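Local coordinates for ATP-dependent helicase FUN30 (Saccharomyces cerevisiae S288c, PDB 5GN1), which remodels nucleosomes with the energy of ATP hydrolysis, supporting DNA end resection in double-strand break repair and heterochromatin organization, at residues 58-70 and 106-119. Residues are numbered along the deposited sequence; the frame is centred on the assembly and turned at random.
Sequences LNAIQKKIYDKEI and ALRKASLHPLLFRN
I65 packs on A110 of the antiparallel helix and on F117 of the loop beyond it. The axes of 60-70 and 106-110 approach to 9.3 Å. The helix pair belongs to the ATPase-C part of this SNF2-family remodeller and stands beside its RecA-like parallel sheet. The tight part is mostly apolar. I65 CG2 sits over the centre of the F117 ring, 3.6 Å from the centroid, in a CH-pi contact. The I65 torsion (chi1 -65°) sets CG2 anti to the backbone N, toward F117. With CG1 and CD1 extended, CD1 reaches P114 and N119 ND2. L107 CD2 makes a second CH-pi contact over one face of the Y66 ring. S111 OG lies at that ring's edge, and Y66 OH is hydrogen-bonded to I315 N. Q62 CG rests 3.5 Å from P114 CD, and Q62 NE2 donates to A110 O at 3.2 Å, in the carbonyl plane. N59 is the N-cap in a capping box: its OD1 accepts from Q62 N, and Q62 OE1 accepts from N59 N and also from G185 N. With an alanine at Q62, A110 O would probably lose this donor, N59 N and G185 N their shared acceptor, and P114 the CG it packs on. The other side is looser and faces solvent. There K68 NZ lies 2.9 Å from N119 OD1. A water accepts from both K68 NZ and N119 ND2, at 2.9 Å each.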
# COMPACT_ATOMS: atom_id res chain seq x y z
N LEU A 58 -10.46 8.71 -6.15
CA LEU A 58 -11.01 7.99 -5.01
C LEU A 58 -12.36 7.40 -5.40
O LEU A 58 -13.28 8.14 -5.76
CB LEU A 58 -11.18 8.94 -3.83
CG LEU A 58 -9.95 9.60 -3.19
CD1 LEU A 58 -10.35 10.79 -2.31
CD2 LEU A 58 -9.19 8.57 -2.34
N ASN A 59 -12.51 6.08 -5.33
CA ASN A 59 -13.84 5.55 -5.56
C ASN A 59 -14.74 5.88 -4.36
O ASN A 59 -14.35 6.58 -3.42
CB ASN A 59 -13.77 4.07 -5.93
CG ASN A 59 -13.50 3.13 -4.74
OD1 ASN A 59 -13.42 3.54 -3.58
ND2 ASN A 59 -13.34 1.85 -5.05
N ALA A 60 -15.99 5.41 -4.41
CA ALA A 60 -16.96 5.78 -3.38
C ALA A 60 -16.53 5.30 -2.00
O ALA A 60 -16.58 6.05 -1.02
CB ALA A 60 -18.34 5.22 -3.73
N ILE A 61 -16.10 4.03 -1.91
CA ILE A 61 -15.66 3.47 -0.63
C ILE A 61 -14.47 4.25 -0.08
O ILE A 61 -14.40 4.55 1.12
CB ILE A 61 -15.31 1.98 -0.78
CG1 ILE A 61 -16.37 1.22 -1.57
CG2 ILE A 61 -15.07 1.36 0.59
CD1 ILE A 61 -15.85 -0.09 -2.16
N GLN A 62 -13.50 4.58 -0.96
CA GLN A 62 -12.34 5.35 -0.53
C GLN A 62 -12.73 6.75 -0.08
O GLN A 62 -12.18 7.27 0.90
CB GLN A 62 -11.31 5.46 -1.66
CG GLN A 62 -10.69 4.15 -2.12
CD GLN A 62 -9.84 4.36 -3.36
OE1 GLN A 62 -10.33 4.23 -4.48
NE2 GLN A 62 -8.59 4.75 -3.16
N LYS A 63 -13.65 7.39 -0.81
CA LYS A 63 -14.07 8.74 -0.44
C LYS A 63 -14.64 8.77 0.98
O LYS A 63 -14.33 9.68 1.75
CB LYS A 63 -15.11 9.25 -1.45
CG LYS A 63 -14.99 10.74 -1.78
CD LYS A 63 -15.97 11.15 -2.89
CE LYS A 63 -15.88 10.22 -4.12
NZ LYS A 63 -14.73 10.50 -5.05
N LYS A 64 -15.46 7.77 1.33
CA LYS A 64 -16.01 7.69 2.68
C LYS A 64 -14.91 7.57 3.73
O LYS A 64 -14.93 8.27 4.75
CB LYS A 64 -16.99 6.52 2.78
CG LYS A 64 -18.32 6.76 2.07
CD LYS A 64 -19.41 5.82 2.60
CE LYS A 64 -20.68 5.89 1.76
NZ LYS A 64 -21.73 4.95 2.26
N ILE A 65 -13.95 6.67 3.49
CA ILE A 65 -12.85 6.47 4.43
C ILE A 65 -11.99 7.73 4.52
O ILE A 65 -11.63 8.16 5.62
CB ILE A 65 -12.00 5.25 4.00
CG1 ILE A 65 -12.81 3.96 4.10
CG2 ILE A 65 -10.72 5.17 4.83
CD1 ILE A 65 -12.10 2.74 3.51
N TYR A 66 -11.65 8.33 3.37
CA TYR A 66 -10.83 9.53 3.38
C TYR A 66 -11.52 10.67 4.15
O TYR A 66 -10.88 11.36 4.95
CB TYR A 66 -10.53 9.96 1.93
CG TYR A 66 -9.33 10.86 1.78
CD1 TYR A 66 -9.46 12.23 1.91
CD2 TYR A 66 -8.08 10.35 1.48
CE1 TYR A 66 -8.36 13.07 1.78
CE2 TYR A 66 -6.99 11.17 1.33
CZ TYR A 66 -7.13 12.53 1.49
OH TYR A 66 -6.05 13.36 1.37
N ASP A 67 -12.82 10.87 3.91
CA ASP A 67 -13.55 11.94 4.56
C ASP A 67 -13.58 11.75 6.08
O ASP A 67 -13.47 12.72 6.83
CB ASP A 67 -14.98 12.03 4.01
CG ASP A 67 -15.05 12.62 2.60
OD1 ASP A 67 -14.07 13.25 2.14
OD2 ASP A 67 -16.11 12.46 1.95
N LYS A 68 -13.75 10.50 6.54
CA LYS A 68 -13.67 10.21 7.98
C LYS A 68 -12.32 10.64 8.55
O LYS A 68 -12.26 11.26 9.62
CB LYS A 68 -13.88 8.72 8.24
CG LYS A 68 -15.32 8.27 8.37
CD LYS A 68 -15.40 6.77 8.68
CE LYS A 68 -14.65 5.93 7.64
NZ LYS A 68 -15.00 4.47 7.65
N GLU A 69 -11.23 10.29 7.87
CA GLU A 69 -9.90 10.69 8.34
C GLU A 69 -9.74 12.20 8.34
O GLU A 69 -9.09 12.76 9.23
CB GLU A 69 -8.81 10.04 7.49
CG GLU A 69 -8.69 8.55 7.68
CD GLU A 69 -8.34 8.17 9.12
OE1 GLU A 69 -7.59 8.92 9.78
OE2 GLU A 69 -8.84 7.12 9.57
N ILE A 70 -10.27 12.86 7.31
CA ILE A 70 -10.15 14.31 7.24
C ILE A 70 -10.94 14.96 8.38
O ILE A 70 -10.53 15.99 8.91
CB ILE A 70 -10.61 14.83 5.86
CG1 ILE A 70 -9.58 14.50 4.79
CG2 ILE A 70 -10.86 16.35 5.89
CD1 ILE A 70 -8.32 15.37 4.83
N ALA A 106 -2.78 7.46 7.63
CA ALA A 106 -4.11 6.98 7.29
C ALA A 106 -4.61 7.59 5.98
O ALA A 106 -5.24 6.91 5.17
CB ALA A 106 -5.09 7.29 8.43
N LEU A 107 -4.34 8.89 5.75
CA LEU A 107 -4.74 9.50 4.48
C LEU A 107 -4.00 8.85 3.31
O LEU A 107 -4.59 8.63 2.24
CB LEU A 107 -4.48 11.01 4.49
CG LEU A 107 -5.26 11.87 5.49
CD1 LEU A 107 -4.74 13.29 5.48
CD2 LEU A 107 -6.76 11.85 5.21
N ARG A 108 -2.71 8.56 3.49
CA ARG A 108 -1.96 7.89 2.43
C ARG A 108 -2.57 6.54 2.09
O ARG A 108 -2.79 6.22 0.92
CB ARG A 108 -0.49 7.75 2.85
CG ARG A 108 0.22 9.10 2.96
CD ARG A 108 1.67 8.97 3.43
NE ARG A 108 2.46 8.11 2.55
CZ ARG A 108 3.67 7.65 2.85
NH1 ARG A 108 4.23 7.97 4.00
NH2 ARG A 108 4.31 6.85 2.00
N LYS A 109 -2.88 5.74 3.12
CA LYS A 109 -3.48 4.42 2.88
C LYS A 109 -4.85 4.53 2.23
O LYS A 109 -5.20 3.71 1.37
CB LYS A 109 -3.58 3.66 4.21
CG LYS A 109 -2.23 3.24 4.74
CD LYS A 109 -2.34 2.67 6.15
CE LYS A 109 -1.05 1.98 6.55
NZ LYS A 109 -1.15 1.48 7.95
N ALA A 110 -5.66 5.51 2.63
CA ALA A 110 -6.98 5.65 2.02
C ALA A 110 -6.88 6.03 0.55
O ALA A 110 -7.74 5.64 -0.25
CB ALA A 110 -7.81 6.69 2.80
N SER A 111 -5.84 6.77 0.16
CA SER A 111 -5.59 7.05 -1.25
C SER A 111 -5.22 5.79 -2.05
O SER A 111 -5.24 5.83 -3.28
CB SER A 111 -4.45 8.06 -1.39
OG SER A 111 -4.66 9.21 -0.58
N LEU A 112 -4.84 4.70 -1.38
CA LEU A 112 -4.37 3.47 -2.03
C LEU A 112 -5.44 2.40 -2.15
O LEU A 112 -5.68 1.89 -3.25
CB LEU A 112 -3.17 2.90 -1.26
CG LEU A 112 -1.99 3.86 -1.20
CD1 LEU A 112 -0.83 3.30 -0.37
CD2 LEU A 112 -1.57 4.23 -2.62
N HIS A 113 -6.07 2.02 -1.03
CA HIS A 113 -6.96 0.87 -1.05
C HIS A 113 -7.83 0.77 0.20
O HIS A 113 -7.30 0.84 1.33
CB HIS A 113 -6.15 -0.42 -1.22
CG HIS A 113 -6.92 -1.51 -1.89
ND1 HIS A 113 -8.02 -2.11 -1.30
CD2 HIS A 113 -6.78 -2.09 -3.10
CE1 HIS A 113 -8.52 -3.01 -2.13
NE2 HIS A 113 -7.79 -3.01 -3.23
N PRO A 114 -9.15 0.61 0.05
CA PRO A 114 -10.02 0.42 1.22
C PRO A 114 -9.63 -0.74 2.11
O PRO A 114 -9.87 -0.68 3.32
CB PRO A 114 -11.40 0.17 0.60
CG PRO A 114 -11.35 0.91 -0.71
CD PRO A 114 -9.91 0.82 -1.19
N LEU A 115 -9.07 -1.81 1.54
CA LEU A 115 -8.79 -2.98 2.38
C LEU A 115 -7.59 -2.78 3.28
O LEU A 115 -7.20 -3.73 3.96
CB LEU A 115 -8.59 -4.23 1.51
CG LEU A 115 -9.80 -4.65 0.67
CD1 LEU A 115 -9.53 -5.98 -0.05
CD2 LEU A 115 -11.07 -4.71 1.52
N LEU A 116 -6.98 -1.60 3.27
CA LEU A 116 -5.99 -1.22 4.26
C LEU A 116 -6.63 -0.72 5.55
O LEU A 116 -5.92 -0.22 6.43
CB LEU A 116 -5.07 -0.13 3.70
CG LEU A 116 -4.24 -0.51 2.47
CD1 LEU A 116 -3.57 0.74 1.88
CD2 LEU A 116 -3.23 -1.61 2.83
N PHE A 117 -7.95 -0.84 5.64
CA PHE A 117 -8.73 -0.39 6.78
C PHE A 117 -9.70 -1.49 7.16
O PHE A 117 -10.02 -2.37 6.36
CB PHE A 117 -9.53 0.89 6.47
CG PHE A 117 -8.67 2.08 6.16
CD1 PHE A 117 -8.12 2.24 4.89
CD2 PHE A 117 -8.41 3.04 7.13
CE1 PHE A 117 -7.32 3.32 4.60
CE2 PHE A 117 -7.60 4.13 6.84
CZ PHE A 117 -7.06 4.27 5.57
N ARG A 118 -10.19 -1.43 8.40
CA ARG A 118 -11.23 -2.34 8.85
C ARG A 118 -12.56 -1.59 8.77
O ARG A 118 -12.81 -0.69 9.58
CB ARG A 118 -10.98 -2.82 10.28
CG ARG A 118 -12.01 -3.86 10.77
CD ARG A 118 -11.61 -4.49 12.12
NE ARG A 118 -11.69 -3.55 13.24
CZ ARG A 118 -12.81 -3.28 13.93
NH1 ARG A 118 -13.95 -3.88 13.60
NH2 ARG A 118 -12.78 -2.42 14.93
N ASN A 119 -13.37 -1.93 7.77
CA ASN A 119 -14.79 -1.58 7.65
C ASN A 119 -15.76 -2.69 7.29
O ASN A 119 -16.90 -2.70 7.77
CB ASN A 119 -14.87 -0.60 6.48
CG ASN A 119 -14.26 0.74 6.79
OD1 ASN A 119 -14.83 1.56 7.52
ND2 ASN A 119 -13.09 0.98 6.23
O HOH W 1 -7.45 5.65 -5.65
O HOH W 2 -12.38 3.30 7.86